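Local coordinates for nucleoporin NUP116 (Candida glabrata, PDB 3NF5), which probably serves as a structural constituent of the nuclear pore complex, to which this C-terminal domain targets it, in protein and mRNA transport, at residues N15-P20 with G42-G47; K48-D53 with R96-C101; H137-D142 with C149-H154. All coordinates share one frame; numbering follows the deposited sequence. Where two conformers were deposited one is given.

Interaction 1. Residues N15-P20 with G42-G47; sequences NYYISP and GNKQYG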
loop_
_atom_site.group_PDB
_atom_site.type_symbol
_atom_site.label_atom_id
_atom_site.label_comp_id
_atom_site.label_asym_id
_atom_site.label_seq_id
_atom_site.Cartn_x
_atom_site.Cartn_y
_atom_site.Cartn_z
ATOM N N ASN A 15 -6.975 -10.218 5.054
ATOM C CA ASN A 15 -5.846 -9.484 4.461
ATOM C C ASN A 15 -5.775 -7.959 4.727
ATOM O O ASN A 15 -4.701 -7.514 5.168
ATOM C CB ASN A 15 -5.703 -9.726 2.952
ATOM C CG ASN A 15 -5.787 -11.190 2.567
ATOM O OD1 ASN A 15 -6.703 -11.601 1.819
ATOM N ND2 ASN A 15 -4.848 -11.979 3.064
ATOM N N TYR A 16 -6.835 -7.174 4.484
ATOM C CA TYR A 16 -6.709 -5.695 4.702
ATOM C C TYR A 16 -6.864 -5.336 6.147
ATOM O O TYR A 16 -7.634 -5.925 6.860
ATOM C CB TYR A 16 -7.708 -4.827 3.909
ATOM C CG TYR A 16 -7.327 -4.677 2.492
ATOM C CD1 TYR A 16 -6.490 -3.659 2.084
ATOM C CD2 TYR A 16 -7.781 -5.575 1.532
ATOM C CE1 TYR A 16 -6.123 -3.499 0.770
ATOM C CE2 TYR A 16 -7.351 -5.471 0.200
ATOM C CZ TYR A 16 -6.551 -4.419 -0.171
ATOM O OH TYR A 16 -6.136 -4.246 -1.467
ATOM N N TYR A 17 -6.180 -4.284 6.519
ATOM C CA TYR A 17 -6.293 -3.729 7.826
ATOM C C TYR A 17 -6.014 -2.230 7.736
ATOM O O TYR A 17 -5.391 -1.771 6.810
ATOM C CB TYR A 17 -5.361 -4.415 8.824
ATOM C CG TYR A 17 -3.906 -4.273 8.515
ATOM C CD1 TYR A 17 -3.145 -3.251 9.087
ATOM C CD2 TYR A 17 -3.269 -5.136 7.622
ATOM C CE1 TYR A 17 -1.787 -3.107 8.796
ATOM C CE2 TYR A 17 -1.943 -5.008 7.341
ATOM C CZ TYR A 17 -1.206 -3.975 7.925
ATOM O OH TYR A 17 0.093 -3.846 7.649
ATOM N N ILE A 18 -6.516 -1.505 8.728
ATOM C CA ILE A 18 -6.304 -0.051 8.833
ATOM C C ILE A 18 -6.086 0.307 10.306
ATOM O O ILE A 18 -6.790 -0.240 11.154
ATOM C CB ILE A 18 -7.494 0.702 8.253
ATOM C CG1 ILE A 18 -7.186 2.178 8.056
ATOM C CG2 ILE A 18 -8.746 0.533 9.111
ATOM C CD1 ILE A 18 -8.273 2.913 7.206
ATOM N N SER A 19 -5.149 1.234 10.560
ATOM C CA SER A 19 -4.775 1.760 11.923
ATOM C C SER A 19 -4.600 3.263 11.828
ATOM O O SER A 19 -3.936 3.730 10.929
ATOM C CB SER A 19 -3.471 1.122 12.366
ATOM O OG SER A 19 -3.004 1.656 13.615
ATOM N N PRO A 20 -5.296 4.049 12.671
ATOM C CA PRO A 20 -6.371 3.640 13.581
ATOM C C PRO A 20 -7.526 2.851 12.912
ATOM O O PRO A 20 -7.762 2.945 11.687
ATOM C CB PRO A 20 -6.841 4.972 14.246
ATOM C CG PRO A 20 -5.715 5.980 13.952
ATOM C CD PRO A 20 -5.023 5.502 12.697
ATOM N N GLY A 42 -2.903 -1.481 5.184
ATOM C CA GLY A 42 -2.129 -2.561 4.582
ATOM C C GLY A 42 -2.943 -3.776 4.134
ATOM O O GLY A 42 -4.134 -3.935 4.469
ATOM N N ASN A 43 -2.255 -4.647 3.400
ATOM C CA ASN A 43 -2.762 -5.910 2.981
ATOM C C ASN A 43 -1.658 -6.893 3.386
ATOM O O ASN A 43 -0.559 -6.792 2.913
ATOM C CB ASN A 43 -2.987 -5.906 1.485
ATOM C CG ASN A 43 -3.534 -7.252 0.989
ATOM O OD1 ASN A 43 -3.017 -8.331 1.381
ATOM N ND2 ASN A 43 -4.589 -7.201 0.213
ATOM N N LYS A 44 -1.953 -7.821 4.275
ATOM C CA LYS A 44 -0.953 -8.680 4.894
ATOM C C LYS A 44 -0.175 -9.487 3.886
ATOM O O LYS A 44 0.998 -9.778 4.094
ATOM C CB LYS A 44 -1.619 -9.682 5.879
ATOM C CG LYS A 44 -2.209 -9.056 7.162
ATOM C CD LYS A 44 -1.171 -8.895 8.268
ATOM C CE LYS A 44 -1.747 -8.210 9.525
ATOM N NZ LYS A 44 -2.965 -8.903 10.126
ATOM N N GLN A 45 -0.838 -9.862 2.802
ATOM C CA GLN A 45 -0.228 -10.651 1.740
ATOM C C GLN A 45 0.684 -9.838 0.801
ATOM O O GLN A 45 1.651 -10.404 0.304
ATOM C CB GLN A 45 -1.295 -11.330 0.859
ATOM C CG GLN A 45 -1.978 -12.548 1.408
ATOM C CD GLN A 45 -2.448 -13.433 0.271
ATOM O OE1 GLN A 45 -1.749 -14.383 -0.111
ATOM N NE2 GLN A 45 -3.558 -13.052 -0.359
ATOM N N TYR A 46 0.374 -8.543 0.543
ATOM C CA TYR A 46 0.973 -7.808 -0.592
ATOM C C TYR A 46 1.703 -6.493 -0.305
ATOM O O TYR A 46 2.604 -6.150 -1.054
ATOM C CB TYR A 46 -0.053 -7.556 -1.663
ATOM C CG TYR A 46 -0.668 -8.842 -2.255
ATOM C CD1 TYR A 46 0.142 -9.870 -2.740
ATOM C CD2 TYR A 46 -2.051 -9.015 -2.302
ATOM C CE1 TYR A 46 -0.459 -11.099 -3.262
ATOM C CE2 TYR A 46 -2.642 -10.237 -2.787
ATOM C CZ TYR A 46 -1.837 -11.252 -3.265
ATOM O OH TYR A 46 -2.444 -12.425 -3.805
ATOM N N GLY A 47 1.339 -5.757 0.744
ATOM C CA GLY A 47 2.069 -4.500 1.015
ATOM C C GLY A 47 1.310 -3.630 1.978
ATOM O O GLY A 47 0.223 -3.983 2.442
#
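Asn15, just ahead of the edge strand 16-19, spends its carbonyl on the turn that follows strand 40-43: Lys44 N donates to Asn15 O over 2.9 Å, from above the carbonyl plane. Its side chain, CG anti to the carbonyl carbon, runs alongside Asn43 with the two amide planes only 9° apart, so that Asn15 CB sits 3.4 Å from Asn43 OD1. Tyr16 and Asn43 form an antiparallel non-hydrogen-bonded pair. Asn43 CG is anti to its backbone N (chi1 180°), which carries ND2 over one face of the Tyr16 ring, 3.3 Å from CE2, while CB makes a CH-pi contact to the same ring. The Tyr16 hydroxyl is bonded to Phe72 N, fixing the far end of the ring. At Tyr17 the hydrogen-bonded pair with Gly42 closes both ways: Tyr17 N to Gly42 O at 2.9 Å and Gly42 N to Tyr17 O at 3.0 Å. Tyr17 takes the crowded first torsion (chi1 63°), folding its ring over Gly42 CA, 4.0 Å from the centroid; Gly42 presents no side chain to it. The Lys44 chain, bent at chi2, brings CE to 3.9 Å from Tyr17 CE2. Since Asn43 OD1 also receives Gln45 N in an Asx turn, the amide is held from its oxygen end, and this probably keeps its N-H side turned to the electron-rich Tyr16 face.

Interaction 2. Residues K48-D53 with R96-C101; sequences KIEFLD and RARISC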
loop_
_atom_site.group_PDB
_atom_site.type_symbol
_atom_site.label_atom_id
_atom_site.label_comp_id
_atom_site.label_asym_id
_atom_site.label_seq_id
_atom_site.Cartn_x
_atom_site.Cartn_y
_atom_site.Cartn_z
ATOM N N LYS A 48 1.887 -2.468 2.256
ATOM C CA LYS A 48 1.234 -1.482 3.106
ATOM C C LYS A 48 1.689 -0.066 2.770
ATOM O O LYS A 48 2.763 0.162 2.217
ATOM C CB LYS A 48 1.495 -1.723 4.577
ATOM C CG LYS A 48 2.950 -1.742 5.062
ATOM C CD LYS A 48 3.068 -1.967 6.573
ATOM C CE LYS A 48 4.524 -2.189 7.029
ATOM N NZ LYS A 48 4.551 -2.211 8.521
ATOM N N ILE A 49 0.848 0.876 3.168
ATOM C CA ILE A 49 1.238 2.287 3.136
ATOM C C ILE A 49 1.091 2.927 4.533
ATOM O O ILE A 49 0.112 2.687 5.262
ATOM C CB ILE A 49 0.438 3.040 2.048
ATOM C CG1 ILE A 49 0.957 4.492 1.945
ATOM C CG2 ILE A 49 -1.009 2.918 2.279
ATOM C CD1 ILE A 49 0.455 5.242 0.717
ATOM N N GLU A 50 2.130 3.675 4.899
ATOM C CA GLU A 50 2.293 4.305 6.264
ATOM C C GLU A 50 2.482 5.809 5.952
ATOM O O GLU A 50 3.499 6.212 5.449
ATOM C CB GLU A 50 3.471 3.699 7.019
ATOM C CG GLU A 50 3.215 2.225 7.380
ATOM C CD GLU A 50 4.463 1.430 7.673
ATOM O OE1 GLU A 50 4.375 0.438 8.451
ATOM O OE2 GLU A 50 5.517 1.742 7.105
ATOM N N PHE A 51 1.435 6.584 6.163
ATOM C CA PHE A 51 1.458 8.007 5.920
ATOM C C PHE A 51 2.306 8.685 6.997
ATOM O O PHE A 51 2.146 8.425 8.181
ATOM C CB PHE A 51 0.048 8.570 5.887
ATOM C CG PHE A 51 -0.722 8.097 4.730
ATOM C CD1 PHE A 51 -1.481 6.948 4.825
ATOM C CD2 PHE A 51 -0.588 8.720 3.522
ATOM C CE1 PHE A 51 -2.151 6.469 3.727
ATOM C CE2 PHE A 51 -1.217 8.250 2.412
ATOM C CZ PHE A 51 -2.019 7.109 2.514
ATOM N N LEU A 52 3.230 9.505 6.563
ATOM C CA LEU A 52 4.235 10.061 7.457
ATOM C C LEU A 52 3.876 11.480 7.864
ATOM O O LEU A 52 4.404 11.968 8.826
ATOM C CB LEU A 52 5.581 9.996 6.814
ATOM C CG LEU A 52 6.023 8.588 6.507
ATOM C CD1 LEU A 52 7.338 8.636 5.720
ATOM C CD2 LEU A 52 6.194 7.787 7.760
ATOM N N ASP A 53 2.969 12.138 7.147
ATOM C CA ASP A 53 2.350 13.344 7.671
ATOM C C ASP A 53 0.923 13.098 8.102
ATOM O O ASP A 53 0.302 12.143 7.610
ATOM C CB ASP A 53 2.353 14.381 6.593
ATOM C CG ASP A 53 3.775 14.903 6.262
ATOM O OD1 ASP A 53 4.672 14.963 7.157
ATOM O OD2 ASP A 53 3.958 15.196 5.059
ATOM N N ARG A 96 3.057 12.772 2.404
ATOM C CA ARG A 96 4.266 11.976 2.452
ATOM C C ARG A 96 3.950 10.594 3.066
ATOM O O ARG A 96 3.196 10.518 4.020
ATOM C CB ARG A 96 5.318 12.730 3.233
ATOM C CG ARG A 96 6.723 12.223 3.101
ATOM C CD ARG A 96 7.692 13.231 3.657
ATOM N NE ARG A 96 7.224 13.670 4.980
ATOM C CZ ARG A 96 7.659 13.210 6.164
ATOM N NH1 ARG A 96 8.635 12.310 6.248
ATOM N NH2 ARG A 96 7.116 13.677 7.289
ATOM N N ALA A 97 4.564 9.544 2.531
ATOM C CA ALA A 97 4.198 8.168 2.912
ATOM C C ALA A 97 5.381 7.229 2.654
ATOM O O ALA A 97 6.261 7.543 1.878
ATOM C CB ALA A 97 2.923 7.694 2.176
ATOM N N ARG A 98 5.409 6.114 3.353
ATOM C CA ARG A 98 6.394 5.080 3.136
ATOM C C ARG A 98 5.531 3.917 2.725
ATOM O O ARG A 98 4.512 3.535 3.446
ATOM C CB ARG A 98 7.166 4.748 4.402
ATOM C CG ARG A 98 8.048 3.526 4.305
ATOM C CD ARG A 98 8.977 3.310 5.526
ATOM N NE ARG A 98 10.016 4.343 5.672
ATOM C CZ ARG A 98 10.070 5.255 6.635
ATOM N NH1 ARG A 98 9.141 5.330 7.609
ATOM N NH2 ARG A 98 11.070 6.123 6.612
ATOM N N ILE A 99 5.950 3.344 1.601
ATOM C CA ILE A 99 5.266 2.167 1.013
ATOM C C ILE A 99 6.156 0.914 1.040
ATOM O O ILE A 99 7.352 0.971 0.719
ATOM C CB ILE A 99 4.804 2.531 -0.394
ATOM C CG1 ILE A 99 3.845 3.756 -0.305
ATOM C CG2 ILE A 99 4.094 1.255 -1.064
ATOM C CD1 ILE A 99 3.329 4.337 -1.564
ATOM N N SER A 100 5.604 -0.204 1.502
ATOM C CA SER A 100 6.318 -1.478 1.490
ATOM C C SER A 100 5.522 -2.466 0.583
ATOM O O SER A 100 4.328 -2.558 0.713
ATOM C CB SER A 100 6.445 -2.065 2.906
ATOM O OG SER A 100 7.072 -1.158 3.840
ATOM N N CYS A 101 6.213 -3.124 -0.335
ATOM C CA CYS A 101 5.644 -4.162 -1.254
ATOM C C CYS A 101 6.362 -5.509 -0.999
ATOM O O CYS A 101 7.602 -5.565 -0.877
ATOM C CB CYS A 101 5.852 -3.735 -2.669
ATOM S SG CYS A 101 5.025 -2.243 -3.152
HETATM O O HOH W 1 5.324 0.987 4.574
HETATM O O HOH W 2 7.128 3.456 8.681
#
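This is a pairing of two antiparallel strands in the middle of the six-stranded sheet, 47-51 against 97-101, their local axes 4.6 Å apart at closest and 165° between directions. Lys48 with Ser100 and Glu50 with Arg98 are hydrogen-bonded pairs; the straightest of their bonds, Ser100 N to Lys48 O, reaches 166°. Ile49, Phe51, Ala97 and Ile99 share one face: Ile49 and Ile99 lie side by side with their CG1 atoms 3.7 Å apart, Ala97 CB fits against Ile49 CG1 and Phe51 CD2, and Val70 and Phe72 continue the packing around Ile49. The face of Lys48, Glu50, Arg98 and Ser100 is polar. Lys48 NZ meets Glu50 OE1 at 2.7 Å from above the carboxylate plane, and OE2 accepts from two waters, one of which also accepts from Arg98 NH1 at 3.0 Å. Leu52 CB lies over one face of the Arg96 guanidinium, whose NH2 donates edge-on to Asp53 OD1 at 2.8 Å. Arg98 NE pairs with Glu139 rather than Glu50. Glu50 is therefore satisfied at one oxygen by an ion pair and at the other by water, an environment that would favour its charged form.

Interaction 3. Residues H137-D142 with C149-H154; sequences HFESYD and CFTVDH
The beta hairpin formed by strands 137-142 and 147-152 makes one border of the six-stranded sheet, with 137-142 outermost. At its open end, His137 and Thr151 are a hydrogen-bonded pair: His137 N donates to Thr151 O at 2.7 Å in the carbonyl plane, and Thr151 N returns a bond to His137 O, coming in from above the plane of the His137 carbonyl. Beyond the pair, the His137 side chain, with CG anti to the carbonyl carbon, reaches past the strand end to Asp153. His137 NE2 donates to Asp153 OD2 at 3.0 Å along a nearly straight line of 174°; the oxygen lies in the ring plane, whereas the NE2 approaches from above the carboxylate plane, the two planes standing 47° apart. Thr151 OG1, in the crowded position, comes to 3.4 Å from His137 CB, and CG2 turns instead to the Glu139 carboxylate, whose OE1 forms a salt bridge with Arg98 on strand 97-101.

Between Phe138 and Ser140 the register slips by one residue, a classic beta bulge: Glu139 N and Ser140 N both donate to Cys149 O, each at 2.9 Å and each on a lone pair, so one carbonyl is gripped twice. Regular pairing resumes at once, since Cys149 N bonds to Ser140 O at 2.8 Å and 178°. On the side shared by Ser140 and Cys149, Ser140 OG, also in the crowded first torsion, comes 3.5 Å from Cys149 CB. The opposite face holds Phe138 and Phe150; helix 122-132 packs on Phe138 through Leu130 and Lys131, while Phe150 leans on Ile99.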
loop_
_atom_site.group_PDB
_atom_site.type_symbol
_atom_site.label_atom_id
_atom_site.label_comp_id
_atom_site.label_asym_id
_atom_site.label_seq_id
_atom_site.Cartn_x
_atom_site.Cartn_y
_atom_site.Cartn_z
ATOM N N HIS A 137 11.200 7.647 -3.779
ATOM C CA HIS A 137 12.490 7.659 -3.115
ATOM C C HIS A 137 12.832 6.295 -2.496
ATOM O O HIS A 137 12.442 5.953 -1.330
ATOM C CB HIS A 137 12.489 8.731 -2.022
ATOM C CG HIS A 137 12.167 10.109 -2.524
ATOM N ND1 HIS A 137 13.018 10.813 -3.343
ATOM C CD2 HIS A 137 11.082 10.903 -2.336
ATOM C CE1 HIS A 137 12.481 11.992 -3.621
ATOM N NE2 HIS A 137 11.311 12.079 -3.004
ATOM N N PHE A 138 13.569 5.501 -3.264
ATOM C CA PHE A 138 14.026 4.133 -2.855
ATOM C C PHE A 138 14.622 4.158 -1.492
ATOM O O PHE A 138 15.434 5.023 -1.222
ATOM C CB PHE A 138 15.055 3.611 -3.883
ATOM C CG PHE A 138 15.563 2.248 -3.605
ATOM C CD1 PHE A 138 14.974 1.148 -4.218
ATOM C CD2 PHE A 138 16.609 2.041 -2.762
ATOM C CE1 PHE A 138 15.418 -0.143 -3.958
ATOM C CE2 PHE A 138 17.093 0.747 -2.525
ATOM C CZ PHE A 138 16.475 -0.348 -3.154
ATOM N N GLU A 139 14.190 3.261 -0.601
ATOM C CA GLU A 139 14.856 3.097 0.684
ATOM C C GLU A 139 15.590 1.749 0.716
ATOM O O GLU A 139 16.806 1.697 0.983
ATOM C CB GLU A 139 13.914 3.177 1.903
ATOM C CG GLU A 139 13.434 4.557 2.249
ATOM C CD GLU A 139 12.800 4.620 3.686
ATOM O OE1 GLU A 139 12.159 3.617 4.108
ATOM O OE2 GLU A 139 12.983 5.696 4.368
ATOM N N SER A 140 14.897 0.661 0.478
ATOM C CA SER A 140 15.565 -0.642 0.560
ATOM C C SER A 140 14.912 -1.741 -0.274
ATOM O O SER A 140 13.722 -1.652 -0.599
ATOM C CB SER A 140 15.563 -1.096 1.999
ATOM O OG SER A 140 14.242 -1.404 2.435
ATOM N N TYR A 141 15.691 -2.749 -0.622
ATOM C CA TYR A 141 15.155 -3.967 -1.287
ATOM C C TYR A 141 15.932 -5.171 -0.796
ATOM O O TYR A 141 17.150 -5.157 -0.922
ATOM C CB TYR A 141 15.308 -3.913 -2.788
ATOM C CG TYR A 141 14.873 -5.227 -3.423
ATOM C CD1 TYR A 141 13.557 -5.636 -3.348
ATOM C CD2 TYR A 141 15.794 -6.051 -4.083
ATOM C CE1 TYR A 141 13.145 -6.857 -3.899
ATOM C CE2 TYR A 141 15.410 -7.230 -4.652
ATOM C CZ TYR A 141 14.095 -7.669 -4.547
ATOM O OH TYR A 141 13.688 -8.889 -5.131
ATOM N N ASP A 142 15.221 -6.162 -0.260
ATOM C CA ASP A 142 15.799 -7.360 0.286
ATOM C C ASP A 142 15.514 -8.548 -0.659
ATOM O O ASP A 142 14.379 -9.046 -0.743
ATOM C CB ASP A 142 15.242 -7.634 1.656
ATOM C CG ASP A 142 15.835 -8.885 2.286
ATOM O OD1 ASP A 142 16.546 -9.632 1.580
ATOM O OD2 ASP A 142 15.603 -9.102 3.485
ATOM N N CYS A 149 10.976 -1.325 -0.109
ATOM C CA CYS A 149 10.489 -0.183 0.648
ATOM C C CYS A 149 10.951 1.105 0.016
ATOM O O CYS A 149 12.131 1.247 -0.351
ATOM C CB CYS A 149 11.011 -0.197 2.069
ATOM S SG CYS A 149 10.434 -1.537 3.074
ATOM N N PHE A 150 10.029 2.070 -0.053
ATOM C CA PHE A 150 10.335 3.398 -0.579
ATOM C C PHE A 150 9.386 4.463 0.011
ATOM O O PHE A 150 8.361 4.128 0.638
ATOM C CB PHE A 150 10.221 3.380 -2.086
ATOM C CG PHE A 150 8.838 3.109 -2.602
ATOM C CD1 PHE A 150 8.016 4.159 -3.046
ATOM C CD2 PHE A 150 8.365 1.796 -2.658
ATOM C CE1 PHE A 150 6.709 3.906 -3.557
ATOM C CE2 PHE A 150 7.130 1.530 -3.140
ATOM C CZ PHE A 150 6.271 2.588 -3.618
ATOM N N THR A 151 9.752 5.723 -0.157
ATOM C CA THR A 151 8.888 6.841 0.238
ATOM C C THR A 151 8.475 7.635 -0.979
ATOM O O THR A 151 9.115 7.566 -2.061
ATOM C CB THR A 151 9.514 7.756 1.300
ATOM O OG1 THR A 151 10.656 8.427 0.774
ATOM C CG2 THR A 151 9.926 6.991 2.514
ATOM N N VAL A 152 7.365 8.348 -0.791
ATOM C CA VAL A 152 6.812 9.257 -1.765
ATOM C C VAL A 152 6.580 10.549 -1.010
ATOM O O VAL A 152 6.233 10.535 0.156
ATOM C CB VAL A 152 5.562 8.638 -2.376
ATOM C CG1 VAL A 152 5.923 7.370 -3.149
ATOM C CG2 VAL A 152 4.518 8.247 -1.314
ATOM N N ASP A 153 6.906 11.669 -1.616
ATOM C CA ASP A 153 6.619 13.011 -1.083
ATOM C C ASP A 153 5.111 13.354 -0.983
ATOM O O ASP A 153 4.608 13.970 -0.005
ATOM C CB ASP A 153 7.265 14.039 -2.013
ATOM C CG ASP A 153 8.746 13.934 -2.078
ATOM O OD1 ASP A 153 9.346 13.520 -1.081
ATOM O OD2 ASP A 153 9.341 14.314 -3.128
ATOM N N HIS A 154 4.387 12.964 -2.012
ATOM C CA HIS A 154 2.937 13.178 -2.098
ATOM C C HIS A 154 2.366 11.888 -2.712
ATOM O O HIS A 154 2.600 11.618 -3.896
ATOM C CB HIS A 154 2.630 14.406 -2.992
ATOM C CG HIS A 154 3.208 15.691 -2.483
ATOM N ND1 HIS A 154 2.640 16.402 -1.449
ATOM C CD2 HIS A 154 4.348 16.338 -2.797
ATOM C CE1 HIS A 154 3.383 17.456 -1.172
ATOM N NE2 HIS A 154 4.440 17.430 -1.963
#

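How the interactions relate
From the N terminus, interaction 1 closes first, bringing strand 16-19 to strand 40-43 across a partly helical connection. The chain then turns directly into strand 47-51, where interaction 2 opens and closes a longer loop containing strands 70-73 and 76-79. Interaction 3 closes last, as a short hairpin. The three are in series and none crosses another. Interactions 1 and 2 touch where Tyr17 OH and Gly42 CA pack on Lys48. Interactions 2 and 3 share a strand boundary, with Ile99 N probably bonded to Phe150 O and Arg98 bridged to Glu139. Interactions 1 and 3 lie at the two borders of the one sheet, their centres about 18 Å apart, and interaction 2 joins them.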